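Side-chain contacts in putative deoxyribonuclease yjjV (Escherichia coli, PDB 1ZZM), which is of unconfirmed function but, as a TatD-type metallo-dependent hydrolase binding two divalent metal ions, probably cleaves ester bonds such as those of DNA: residues E118-A123 with L128-H133; I2-D7 with E239-I244; H157-S162 with R191-K196; A23-A28 with Y56-A61. All blocks are in the same frame, centred on the assembly; numbering follows the deposited sequence.

Contact 1. Residues E118-A123 with L128-H133. With ZN (zinc ion), chain C.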
loop_
_atom_site.group_PDB
_atom_site.type_symbol
_atom_site.label_atom_id
_atom_site.label_comp_id
_atom_site.label_asym_id
_atom_site.label_seq_id
_atom_site.Cartn_x
_atom_site.Cartn_y
_atom_site.Cartn_z
ATOM N N GLU A 118 -5.621 -13.358 -11.521
ATOM C CA GLU A 118 -4.837 -14.527 -11.151
ATOM C C GLU A 118 -4.310 -14.348 -9.727
ATOM O O GLU A 118 -4.237 -15.297 -8.947
ATOM C CB GLU A 118 -3.643 -14.722 -12.100
ATOM C CG GLU A 118 -4.010 -15.300 -13.477
ATOM C CD GLU A 118 -4.795 -16.608 -13.375
ATOM O OE1 GLU A 118 -4.305 -17.576 -12.741
ATOM O OE2 GLU A 118 -5.912 -16.657 -13.916
ATOM N N GLN A 119 -3.934 -13.119 -9.388
ATOM C CA GLN A 119 -3.396 -12.870 -8.057
ATOM C C GLN A 119 -4.492 -12.768 -7.024
ATOM O O GLN A 119 -4.283 -13.127 -5.868
ATOM C CB GLN A 119 -2.536 -11.621 -8.101
ATOM C CG GLN A 119 -1.334 -11.874 -8.976
ATOM C CD GLN A 119 -0.436 -10.684 -9.089
ATOM O OE1 GLN A 119 -0.681 -9.769 -9.893
ATOM N NE2 GLN A 119 0.578 -10.661 -8.281
ATOM N N LEU A 120 -5.665 -12.300 -7.439
ATOM C CA LEU A 120 -6.782 -12.228 -6.509
ATOM C C LEU A 120 -7.149 -13.670 -6.143
ATOM O O LEU A 120 -7.528 -13.948 -5.008
ATOM C CB LEU A 120 -7.973 -11.478 -7.139
ATOM C CG LEU A 120 -7.781 -9.946 -7.263
ATOM C CD1 LEU A 120 -9.042 -9.318 -7.820
ATOM C CD2 LEU A 120 -7.456 -9.308 -5.895
ATOM N N LYS A 121 -7.029 -14.595 -7.092
ATOM C CA LYS A 121 -7.334 -15.983 -6.786
ATOM C C LYS A 121 -6.338 -16.523 -5.747
ATOM O O LYS A 121 -6.738 -17.283 -4.866
ATOM C CB LYS A 121 -7.286 -16.866 -8.047
ATOM C CG LYS A 121 -8.422 -16.624 -9.015
ATOM C CD LYS A 121 -8.392 -17.653 -10.145
ATOM C CE LYS A 121 -9.765 -17.771 -10.811
ATOM N NZ LYS A 121 -10.125 -16.605 -11.694
ATOM N N LEU A 122 -5.067 -16.128 -5.845
ATOM C CA LEU A 122 -4.066 -16.587 -4.893
ATOM C C LEU A 122 -4.309 -16.031 -3.492
ATOM O O LEU A 122 -4.154 -16.747 -2.497
ATOM C CB LEU A 122 -2.653 -16.229 -5.349
ATOM C CG LEU A 122 -2.161 -17.106 -6.498
ATOM C CD1 LEU A 122 -0.855 -16.583 -7.106
ATOM C CD2 LEU A 122 -1.970 -18.528 -5.951
ATOM N N ALA A 123 -4.720 -14.772 -3.412
ATOM C CA ALA A 123 -5.000 -14.167 -2.118
ATOM C C ALA A 123 -6.147 -14.943 -1.483
ATOM O O ALA A 123 -6.126 -15.183 -0.275
ATOM C CB ALA A 123 -5.353 -12.687 -2.269
ATOM N N LEU A 128 -5.341 -14.195 2.305
ATOM C CA LEU A 128 -4.556 -12.983 2.570
ATOM C C LEU A 128 -5.218 -11.763 1.991
ATOM O O LEU A 128 -5.951 -11.874 1.010
ATOM C CB LEU A 128 -3.177 -13.078 1.906
ATOM C CG LEU A 128 -2.239 -14.125 2.500
ATOM C CD1 LEU A 128 -1.053 -14.434 1.556
ATOM C CD2 LEU A 128 -1.765 -13.565 3.817
ATOM N N PRO A 129 -5.003 -10.585 2.609
ATOM C CA PRO A 129 -5.586 -9.357 2.078
ATOM C C PRO A 129 -4.664 -8.940 0.920
ATOM O O PRO A 129 -3.576 -9.493 0.779
ATOM C CB PRO A 129 -5.490 -8.378 3.248
ATOM C CG PRO A 129 -4.226 -8.782 3.943
ATOM C CD PRO A 129 -4.292 -10.338 3.877
ATOM N N VAL A 130 -5.095 -7.972 0.105
ATOM C CA VAL A 130 -4.291 -7.496 -1.014
ATOM C C VAL A 130 -3.961 -6.019 -0.862
ATOM O O VAL A 130 -4.713 -5.245 -0.243
ATOM C CB VAL A 130 -5.035 -7.701 -2.362
ATOM C CG1 VAL A 130 -5.210 -9.234 -2.636
ATOM C CG2 VAL A 130 -6.435 -7.039 -2.297
ATOM N N ILE A 131 -2.811 -5.634 -1.395
ATOM C CA ILE A 131 -2.359 -4.238 -1.402
ATOM C C ILE A 131 -2.499 -3.875 -2.867
ATOM O O ILE A 131 -1.817 -4.426 -3.749
ATOM C CB ILE A 131 -0.888 -4.110 -0.931
ATOM C CG1 ILE A 131 -0.840 -4.265 0.601
ATOM C CG2 ILE A 131 -0.306 -2.742 -1.351
ATOM C CD1 ILE A 131 0.618 -4.169 1.204
ATOM N N LEU A 132 -3.397 -2.940 -3.115
ATOM C CA LEU A 132 -3.746 -2.558 -4.460
ATOM C C LEU A 132 -3.292 -1.191 -4.928
ATOM O O LEU A 132 -3.358 -0.201 -4.190
ATOM C CB LEU A 132 -5.273 -2.640 -4.610
ATOM C CG LEU A 132 -5.933 -3.988 -4.355
ATOM C CD1 LEU A 132 -7.431 -3.757 -4.011
ATOM C CD2 LEU A 132 -5.763 -4.890 -5.595
ATOM N N HIS A 133 -2.877 -1.187 -6.195
ATOM C CA HIS A 133 -2.445 0.002 -6.929
ATOM C C HIS A 133 -3.571 0.276 -7.917
ATOM O O HIS A 133 -4.084 -0.647 -8.569
ATOM C CB HIS A 133 -1.168 -0.315 -7.719
ATOM C CG HIS A 133 -0.656 0.823 -8.560
ATOM N ND1 HIS A 133 0.246 1.750 -8.094
ATOM C CD2 HIS A 133 -0.877 1.138 -9.857
ATOM C CE1 HIS A 133 0.573 2.586 -9.066
ATOM N NE2 HIS A 133 -0.101 2.236 -10.148
HETATM ZN ZN ZN C . 1.233 1.919 -6.319
HETATM O O HOH W 1 3.268 1.852 -6.236
HETATM O O HOH W 2 1.627 4.266 -6.791
#
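The flat groups that meet here are two peptide units: the carbonyl oxygen of Ala123 receives the amide N-H of Leu128, N to O 2.9 Å, nearly straight at 166°. At the far end of 128-133 a third flat group, the imidazole of His133, uses both of its nitrogens: ND1 binds a zinc ion at 2.0 Å, and NE2 is hydrogen-bonded to Asp101, while the His66 ring meets it at about 50°. The same zinc takes Glu97 and His157, with two waters completing its shell. Helix 109-125 and strand 130-135 are the last two elements of a beta-alpha-beta unit that begins with strand 95-101, part of the TIM-like barrel of this family, and the Ala123–Leu128 bond ties the end of the helix to the loop leading into the strand. Val130 fills the angle between them. Its CG1, anti to the carbonyl carbon (chi1 -65°), presses on Ala123 CB at 3.5 Å, closer than usual for two carbons, and touches Leu120 CD2 at 4.0 Å, the leucine and valine side chains crossing at about a right angle. Leu150 packs against both Leu120 and Val130, and Ile98 of strand 95-101 also touches Val130.

Contact 2. Residues I2-D7 with E239-I244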
loop_
_atom_site.group_PDB
_atom_site.type_symbol
_atom_site.label_atom_id
_atom_site.label_comp_id
_atom_site.label_asym_id
_atom_site.label_seq_id
_atom_site.Cartn_x
_atom_site.Cartn_y
_atom_site.Cartn_z
ATOM N N ILE A 2 6.499 4.795 21.405
ATOM C CA ILE A 2 7.615 5.041 20.482
ATOM C C ILE A 2 7.139 4.767 19.059
ATOM O O ILE A 2 7.393 5.565 18.159
ATOM C CB ILE A 2 8.857 4.178 20.838
ATOM C CG1 ILE A 2 9.518 4.754 22.101
ATOM C CG2 ILE A 2 9.880 4.205 19.705
ATOM C CD1 ILE A 2 10.819 4.076 22.500
ATOM N N CYS A 3 6.432 3.652 18.877
ATOM C CA CYS A 3 5.865 3.295 17.573
ATOM C C CYS A 3 4.465 3.918 17.535
ATOM O O CYS A 3 3.499 3.369 18.082
ATOM C CB CYS A 3 5.774 1.767 17.383
ATOM S SG CYS A 3 4.885 1.264 15.850
ATOM N N ARG A 4 4.364 5.078 16.902
ATOM C CA ARG A 4 3.088 5.742 16.805
ATOM C C ARG A 4 2.438 5.602 15.423
ATOM O O ARG A 4 1.229 5.751 15.317
ATOM C CB ARG A 4 3.238 7.220 17.162
ATOM C CG ARG A 4 1.891 7.889 17.522
ATOM C CD ARG A 4 1.958 9.416 17.506
ATOM N NE ARG A 4 0.732 10.015 18.048
ATOM C CZ ARG A 4 0.391 11.293 17.900
ATOM N NH1 ARG A 4 1.185 12.117 17.221
ATOM N NH2 ARG A 4 -0.738 11.755 18.433
ATOM N N PHE A 5 3.232 5.286 14.391
ATOM C CA PHE A 5 2.741 5.164 13.000
ATOM C C PHE A 5 3.253 3.898 12.293
ATOM O O PHE A 5 4.341 3.411 12.598
ATOM C CB PHE A 5 3.263 6.321 12.147
ATOM C CG PHE A 5 3.024 7.664 12.730
ATOM C CD1 PHE A 5 1.725 8.150 12.878
ATOM C CD2 PHE A 5 4.096 8.447 13.138
ATOM C CE1 PHE A 5 1.493 9.416 13.440
ATOM C CE2 PHE A 5 3.883 9.708 13.696
ATOM C CZ PHE A 5 2.579 10.191 13.847
ATOM N N ILE A 6 2.470 3.398 11.338
ATOM C CA ILE A 6 2.862 2.256 10.523
ATOM C C ILE A 6 2.773 2.738 9.078
ATOM O O ILE A 6 1.702 3.163 8.646
ATOM C CB ILE A 6 1.898 1.034 10.643
ATOM C CG1 ILE A 6 1.833 0.533 12.086
ATOM C CG2 ILE A 6 2.413 -0.112 9.732
ATOM C CD1 ILE A 6 3.077 -0.053 12.563
ATOM N N ASP A 7 3.896 2.731 8.348
ATOM C CA ASP A 7 3.838 3.095 6.938
ATOM C C ASP A 7 3.396 1.805 6.254
ATOM O O ASP A 7 4.201 0.868 6.089
ATOM C CB ASP A 7 5.217 3.502 6.399
ATOM C CG ASP A 7 5.160 3.990 4.936
ATOM O OD1 ASP A 7 4.120 3.808 4.248
ATOM O OD2 ASP A 7 6.164 4.578 4.482
ATOM N N GLU A 239 -11.705 14.541 14.399
ATOM C CA GLU A 239 -11.222 13.823 15.585
ATOM C C GLU A 239 -9.877 14.319 16.088
ATOM O O GLU A 239 -9.064 14.831 15.318
ATOM C CB GLU A 239 -11.108 12.308 15.311
ATOM C CG GLU A 239 -12.369 11.627 14.781
ATOM C CD GLU A 239 -12.501 11.710 13.259
ATOM O OE1 GLU A 239 -11.741 12.453 12.611
ATOM O OE2 GLU A 239 -13.374 11.040 12.692
ATOM N N PRO A 240 -9.632 14.190 17.398
ATOM C CA PRO A 240 -8.360 14.631 17.978
ATOM C C PRO A 240 -7.264 13.745 17.399
ATOM O O PRO A 240 -7.529 12.607 17.010
ATOM C CB PRO A 240 -8.528 14.361 19.472
ATOM C CG PRO A 240 -10.015 14.270 19.674
ATOM C CD PRO A 240 -10.507 13.606 18.427
ATOM N N ALA A 241 -6.048 14.274 17.366
ATOM C CA ALA A 241 -4.898 13.556 16.846
ATOM C C ALA A 241 -4.654 12.210 17.520
ATOM O O ALA A 241 -4.290 11.248 16.848
ATOM C CB ALA A 241 -3.637 14.427 16.952
ATOM N N ASP A 242 -4.837 12.117 18.835
ATOM C CA ASP A 242 -4.594 10.839 19.479
ATOM C C ASP A 242 -5.605 9.782 19.056
ATOM O O ASP A 242 -5.271 8.600 18.964
ATOM C CB ASP A 242 -4.537 11.005 21.001
ATOM C CG ASP A 242 -3.116 11.312 21.497
ATOM O OD1 ASP A 242 -2.438 12.191 20.908
ATOM O OD2 ASP A 242 -2.669 10.675 22.480
ATOM N N GLU A 243 -6.831 10.203 18.759
ATOM C CA GLU A 243 -7.833 9.245 18.327
ATOM C C GLU A 243 -7.515 8.784 16.891
ATOM O O GLU A 243 -7.697 7.605 16.542
ATOM C CB GLU A 243 -9.220 9.871 18.347
ATOM C CG GLU A 243 -10.326 8.843 18.189
ATOM C CD GLU A 243 -11.625 9.463 17.723
ATOM O OE1 GLU A 243 -11.988 10.541 18.231
ATOM O OE2 GLU A 243 -12.281 8.864 16.844
ATOM N N ILE A 244 -7.062 9.715 16.058
ATOM C CA ILE A 244 -6.731 9.377 14.681
ATOM C C ILE A 244 -5.531 8.435 14.646
ATOM O O ILE A 244 -5.557 7.411 13.966
ATOM C CB ILE A 244 -6.389 10.642 13.837
ATOM C CG1 ILE A 244 -7.607 11.580 13.780
ATOM C CG2 ILE A 244 -5.946 10.217 12.393
ATOM C CD1 ILE A 244 -7.259 12.974 13.178
#
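Arg4, just ahead of strand 5-7, makes the whole of its segment's contact with Asp242 and Ala241. Its side chain leaves with CG anti to the backbone N (chi1 -162°) and stays extended as far as NE, a reach that bridges backbones whose nearest CA atoms, those of Arg4 and Asp242, are 9.6 Å apart. At the end of that arm NH2 forms a salt bridge with Asp242 OD1 at 3.0 Å. The carboxylate oxygen sits at the guanidinium edge, near its plane, but the two planes are turned 60° apart, and a single nitrogen-oxygen pair carries the bridge instead of a two-pronged, coplanar one. Ala241 is more loosely approached: its O lies 3.9 Å from Arg4 NH2, oblique to the guanidinium, and makes no hydrogen bond with it. Next along the chain comes Phe5, whose ring has Arg4 CB over the centre of one face, 4.2 Å above the plane; Phe230 of helix 226-236 touches both Arg4 and Phe5. With Ile6 the segment meets the C-terminal helix again, further on, at Leu249 and Thr252. Helix 241-256 thus crosses the end of the barrel where the parallel strands begin, from strand 5-7 over to Pro129 ahead of strand 130-135, on the side away from the metal ligands. On the helix side Pro240 is the N-cap, and its carbonyl oxygen accepts Ile244 N at 3.1 Å. An acidic group such as that of Asp242 in this first turn would be favoured by the helix dipole, in addition to its attraction to Arg4.

Contact 3. Residues H157-S162 with R191-K196. With ZN (zinc ion), chain C.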
loop_
_atom_site.group_PDB
_atom_site.type_symbol
_atom_site.label_atom_id
_atom_site.label_comp_id
_atom_site.label_asym_id
_atom_site.label_seq_id
_atom_site.Cartn_x
_atom_site.Cartn_y
_atom_site.Cartn_z
ATOM N N HIS A 157 -4.207 1.436 -2.049
ATOM C CA HIS A 157 -3.171 2.363 -1.590
ATOM C C HIS A 157 -3.065 3.677 -2.376
ATOM O O HIS A 157 -3.561 3.783 -3.504
ATOM C CB HIS A 157 -1.825 1.633 -1.593
ATOM C CG HIS A 157 -0.894 2.074 -2.681
ATOM N ND1 HIS A 157 -0.115 3.212 -2.582
ATOM C CD2 HIS A 157 -0.669 1.566 -3.918
ATOM C CE1 HIS A 157 0.550 3.384 -3.715
ATOM N NE2 HIS A 157 0.232 2.405 -4.540
ATOM N N GLY A 158 -2.444 4.675 -1.739
ATOM C CA GLY A 158 -2.194 5.968 -2.367
ATOM C C GLY A 158 -3.381 6.519 -3.099
ATOM O O GLY A 158 -3.251 7.096 -4.158
ATOM N N PHE A 159 -4.550 6.379 -2.500
ATOM C CA PHE A 159 -5.763 6.815 -3.145
ATOM C C PHE A 159 -5.863 8.284 -3.545
ATOM O O PHE A 159 -5.554 9.189 -2.761
ATOM C CB PHE A 159 -6.985 6.505 -2.261
ATOM C CG PHE A 159 -8.301 6.869 -2.909
ATOM C CD1 PHE A 159 -8.935 5.986 -3.780
ATOM C CD2 PHE A 159 -8.877 8.127 -2.691
ATOM C CE1 PHE A 159 -10.124 6.348 -4.438
ATOM C CE2 PHE A 159 -10.063 8.488 -3.345
ATOM C CZ PHE A 159 -10.680 7.599 -4.218
ATOM N N SER A 160 -6.284 8.503 -4.780
ATOM C CA SER A 160 -6.561 9.856 -5.244
ATOM C C SER A 160 -7.747 9.665 -6.159
ATOM O O SER A 160 -7.704 8.840 -7.069
ATOM C CB SER A 160 -5.419 10.475 -6.038
ATOM O OG SER A 160 -5.851 11.767 -6.464
ATOM N N GLY A 161 -8.811 10.412 -5.925
ATOM C CA GLY A 161 -9.977 10.238 -6.772
ATOM C C GLY A 161 -11.194 10.842 -6.146
ATOM O O GLY A 161 -11.071 11.636 -5.246
ATOM N N SER A 162 -12.370 10.435 -6.611
ATOM C CA SER A 162 -13.631 10.986 -6.133
ATOM C C SER A 162 -14.184 10.336 -4.870
ATOM O O SER A 162 -13.812 9.227 -4.479
ATOM C CB SER A 162 -14.694 10.868 -7.235
ATOM O OG SER A 162 -15.117 9.515 -7.386
ATOM N N ARG A 191 -8.407 15.631 -0.587
ATOM C CA ARG A 191 -8.430 16.003 0.823
ATOM C C ARG A 191 -9.860 16.009 1.345
ATOM O O ARG A 191 -10.115 15.581 2.476
ATOM C CB ARG A 191 -7.796 17.393 1.047
ATOM C CG ARG A 191 -6.302 17.449 0.726
ATOM C CD ARG A 191 -5.827 18.902 0.507
ATOM N NE ARG A 191 -6.146 19.814 1.607
ATOM C CZ ARG A 191 -5.459 19.912 2.748
ATOM N NH1 ARG A 191 -4.404 19.146 2.964
ATOM N NH2 ARG A 191 -5.811 20.801 3.675
ATOM N N ASP A 192 -10.804 16.462 0.515
ATOM C CA ASP A 192 -12.196 16.504 0.931
ATOM C C ASP A 192 -12.762 15.094 1.103
ATOM O O ASP A 192 -13.597 14.864 1.971
ATOM C CB ASP A 192 -13.054 17.279 -0.082
ATOM C CG ASP A 192 -12.791 18.767 -0.046
ATOM O OD1 ASP A 192 -12.453 19.288 1.047
ATOM O OD2 ASP A 192 -12.938 19.423 -1.105
ATOM N N VAL A 193 -12.295 14.156 0.275
ATOM C CA VAL A 193 -12.754 12.761 0.364
ATOM C C VAL A 193 -12.253 12.171 1.658
ATOM O O VAL A 193 -13.018 11.624 2.463
ATOM C CB VAL A 193 -12.191 11.902 -0.826
ATOM C CG1 VAL A 193 -12.516 10.387 -0.617
ATOM C CG2 VAL A 193 -12.767 12.377 -2.103
ATOM N N ILE A 194 -10.950 12.317 1.887
ATOM C CA ILE A 194 -10.350 11.759 3.090
ATOM C C ILE A 194 -10.949 12.370 4.355
ATOM O O ILE A 194 -11.056 11.718 5.386
ATOM C CB ILE A 194 -8.826 11.956 3.052
ATOM C CG1 ILE A 194 -8.280 11.210 1.848
ATOM C CG2 ILE A 194 -8.172 11.432 4.316
ATOM C CD1 ILE A 194 -8.641 9.728 1.779
ATOM N N ALA A 195 -11.363 13.626 4.273
ATOM C CA ALA A 195 -11.986 14.263 5.429
ATOM C C ALA A 195 -13.340 13.631 5.744
ATOM O O ALA A 195 -13.786 13.658 6.883
ATOM C CB ALA A 195 -12.172 15.768 5.156
ATOM N N LYS A 196 -13.988 13.045 4.755
ATOM C CA LYS A 196 -15.315 12.475 4.975
ATOM C C LYS A 196 -15.418 10.978 5.244
ATOM O O LYS A 196 -16.416 10.518 5.812
ATOM C CB LYS A 196 -16.218 12.808 3.798
ATOM C CG LYS A 196 -16.244 14.282 3.456
ATOM C CD LYS A 196 -17.016 14.520 2.169
ATOM C CE LYS A 196 -16.844 15.959 1.680
ATOM N NZ LYS A 196 -17.544 16.177 0.383
HETATM ZN ZN ZN C . 1.233 1.919 -6.319
HETATM O O HOH W 1 3.268 1.852 -6.236
HETATM O O HOH W 2 1.627 4.266 -6.791
#
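Val193 is the residue of helix 190-196 that touches segment 157-162, and its two methyls divide the work between a ring and a stretch of backbone. CG1, anti to the backbone N (chi1 172°), approaches Phe159 CE2 obliquely at 4.1 Å, the two side chains crossing at about a right angle. CG2 turns to the main chain of the loop, meeting Gly161 O at 3.6 Å and the carbonyl carbon of Ser162 at 3.7 Å. One residue further along the helix, Ile194 brings its end nearer the loop without close contact. Ala166 of helix 163-171 and Ile176 of strand 175-178 extend the apolar cluster, Ala166 on both Phe159 and Val193, Ile176 on Phe159 and Ile194. The same helix also holds the loop by polar groups: Thr190 OG1 is hydrogen-bonded to Ser160 OG and to Gly161 N, and Ser162 is the N-cap of helix 163-171. At the backbone angles of Gly161 (163°, -161°) a side chain would be jammed against the carbonyl oxygen of Ser160 and crowded by the Phe159 ring, so glycine fits there. At the start of the loop His157 binds zinc through NE2 at 2.1 Å, stacks on His9 and uses ND1 in a hydrogen bond to Glu205, whose other carboxylate oxygen accepts Gly158 N. Hydrogen bonds thus hold both the histidine end and the Ser160-Ser162 end of this short loop; to the second, Val193 adds van der Waals contact alone, one methyl against the ring and the other against the peptide backbone.

Contact 4. Residues A23-A28 with Y56-A61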
loop_
_atom_site.group_PDB
_atom_site.type_symbol
_atom_site.label_atom_id
_atom_site.label_comp_id
_atom_site.label_asym_id
_atom_site.label_seq_id
_atom_site.Cartn_x
_atom_site.Cartn_y
_atom_site.Cartn_z
ATOM N N ALA A 23 20.330 3.139 8.793
ATOM C CA ALA A 23 20.087 4.555 8.966
ATOM C C ALA A 23 18.648 4.890 8.623
ATOM O O ALA A 23 18.024 5.690 9.309
ATOM C CB ALA A 23 21.036 5.373 8.078
ATOM N N SER A 24 18.133 4.292 7.543
ATOM C CA SER A 24 16.760 4.568 7.112
ATOM C C SER A 24 15.735 4.124 8.154
ATOM O O SER A 24 14.779 4.847 8.437
ATOM C CB SER A 24 16.490 3.887 5.767
ATOM O OG SER A 24 17.356 4.430 4.782
ATOM N N LEU A 25 15.920 2.939 8.723
ATOM C CA LEU A 25 14.986 2.488 9.749
ATOM C C LEU A 25 15.079 3.376 10.984
ATOM O O LEU A 25 14.057 3.616 11.631
ATOM C CB LEU A 25 15.245 1.024 10.129
ATOM C CG LEU A 25 14.789 0.025 9.052
ATOM C CD1 LEU A 25 15.389 -1.343 9.317
ATOM C CD2 LEU A 25 13.272 -0.085 9.069
ATOM N N GLN A 26 16.272 3.872 11.330
ATOM C CA GLN A 26 16.369 4.750 12.511
ATOM C C GLN A 26 15.685 6.092 12.237
ATOM O O GLN A 26 15.010 6.638 13.110
ATOM C CB GLN A 26 17.832 5.009 12.929
ATOM C CG GLN A 26 18.675 3.748 13.159
ATOM C CD GLN A 26 20.185 4.034 13.213
ATOM O OE1 GLN A 26 20.677 4.973 12.572
ATOM N NE2 GLN A 26 20.924 3.209 13.959
ATOM N N ARG A 27 15.851 6.629 11.031
ATOM C CA ARG A 27 15.204 7.891 10.705
ATOM C C ARG A 27 13.681 7.718 10.778
ATOM O O ARG A 27 12.974 8.617 11.222
ATOM C CB ARG A 27 15.624 8.378 9.314
ATOM C CG ARG A 27 17.105 8.768 9.221
ATOM C CD ARG A 27 17.557 9.004 7.781
ATOM N NE ARG A 27 16.944 10.176 7.135
ATOM C CZ ARG A 27 17.351 10.681 5.965
ATOM N NH1 ARG A 27 18.360 10.112 5.312
ATOM N NH2 ARG A 27 16.788 11.790 5.461
ATOM N N ALA A 28 13.191 6.560 10.351
ATOM C CA ALA A 28 11.766 6.263 10.389
ATOM C C ALA A 28 11.329 6.144 11.837
ATOM O O ALA A 28 10.344 6.755 12.262
ATOM C CB ALA A 28 11.454 4.944 9.642
ATOM N N TYR A 56 14.813 -7.785 9.430
ATOM C CA TYR A 56 14.573 -6.572 10.217
ATOM C C TYR A 56 13.229 -6.645 10.928
ATOM O O TYR A 56 12.181 -6.769 10.284
ATOM C CB TYR A 56 14.613 -5.355 9.294
ATOM C CG TYR A 56 15.963 -5.161 8.601
ATOM C CD1 TYR A 56 16.952 -4.367 9.177
ATOM C CD2 TYR A 56 16.234 -5.750 7.358
ATOM C CE1 TYR A 56 18.168 -4.150 8.535
ATOM C CE2 TYR A 56 17.470 -5.540 6.705
ATOM C CZ TYR A 56 18.419 -4.733 7.308
ATOM O OH TYR A 56 19.606 -4.474 6.672
ATOM N N GLN A 57 13.244 -6.577 12.254
ATOM C CA GLN A 57 11.993 -6.651 13.002
ATOM C C GLN A 57 10.890 -5.707 12.514
ATOM O O GLN A 57 9.735 -6.119 12.397
ATOM C CB GLN A 57 12.232 -6.399 14.505
ATOM C CG GLN A 57 12.865 -7.562 15.262
ATOM C CD GLN A 57 11.870 -8.672 15.641
ATOM O OE1 GLN A 57 12.193 -9.547 16.450
ATOM N NE2 GLN A 57 10.666 -8.643 15.057
ATOM N N PRO A 58 11.223 -4.446 12.196
ATOM C CA PRO A 58 10.176 -3.526 11.743
ATOM C C PRO A 58 9.560 -3.757 10.370
ATOM O O PRO A 58 8.538 -3.179 10.073
ATOM C CB PRO A 58 10.881 -2.160 11.762
ATOM C CG PRO A 58 11.985 -2.345 12.726
ATOM C CD PRO A 58 12.494 -3.714 12.324
ATOM N N LEU A 59 10.175 -4.591 9.539
ATOM C CA LEU A 59 9.671 -4.734 8.192
ATOM C C LEU A 59 8.808 -5.959 7.923
ATOM O O LEU A 59 9.121 -7.070 8.306
ATOM C CB LEU A 59 10.853 -4.718 7.205
ATOM C CG LEU A 59 11.804 -3.532 7.298
ATOM C CD1 LEU A 59 13.012 -3.767 6.339
ATOM C CD2 LEU A 59 11.034 -2.251 6.881
ATOM N N TYR A 60 7.708 -5.725 7.238
ATOM C CA TYR A 60 6.802 -6.804 6.912
ATOM C C TYR A 60 6.720 -6.770 5.411
ATOM O O TYR A 60 7.023 -5.722 4.782
ATOM C CB TYR A 60 5.448 -6.538 7.546
ATOM C CG TYR A 60 5.442 -6.847 9.028
ATOM C CD1 TYR A 60 4.880 -8.036 9.499
ATOM C CD2 TYR A 60 6.031 -5.978 9.954
ATOM C CE1 TYR A 60 4.905 -8.371 10.852
ATOM C CE2 TYR A 60 6.059 -6.302 11.322
ATOM C CZ TYR A 60 5.494 -7.506 11.758
ATOM O OH TYR A 60 5.520 -7.870 13.089
ATOM N N ALA A 61 6.272 -7.865 4.826
ATOM C CA ALA A 61 6.247 -7.919 3.365
ATOM C C ALA A 61 4.929 -8.332 2.725
ATOM O O ALA A 61 4.062 -8.906 3.386
ATOM C CB ALA A 61 7.334 -8.899 2.918
#
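Leu25 points from helix 21-30 into the opposing segment and forks there, one methyl for Tyr56 and the other for Pro58 and Leu59. With CG beside the backbone N (chi1 -73°) and the branch extended beyond it (chi2 165°), CD1 comes to the Tyr56 ring at an oblique angle. It lies closest to Tyr56 CD1, at 3.4 Å, with Tyr56 CG at 3.9 Å and Tyr56 CE1 at 4.0 Å, so the methyl sits beside CD1 and about equally far from that atom's two ring neighbours. CD2 meets Leu59 CD2 at 3.8 Å, the two leucines again running at a slant to each other, and reaches Pro58 CB at 4.2 Å. These three partners are brought round Leu25 by a type I beta turn from Tyr56 to Leu59, closed by Leu59 N to Tyr56 O at 3.1 Å, that carries the chain from helix 46-55 into strand 59-63. Strand 33-39 lies next to strand 59-63 in the parallel sheet, and its Ile36 touches Leu59. Phe12, from a loop, packs on both Leu25 and Leu59. Because every contact across the pair is between carbons, the fit depends on shape and the exclusion of water more than on direction: one leucine joins the helix to the turn without any polar group having to be matched.

Contact 1 is the buried one, contacts 3 and 4 are partly buried, and contact 2 lies on the surface. Their chemistry differs accordingly: contact 1 pairs a backbone hydrogen bond with methyl packing, contacts 3 and 4 rest on side-chain packing, and contact 2 on a salt bridge. Contacts 1 and 3 share a zinc ion and its two waters, and neighbouring strands join them where Leu132 O lies 2.8 Å from His157 N, a probable hydrogen bond. Contacts 2 and 4 both reach the three-stranded sheet, through strands 5-7 and 59-63, yet do not touch. Along the chain, contacts 4, 1 and 3 follow in series, all nested within the long loop that contact 2 closes.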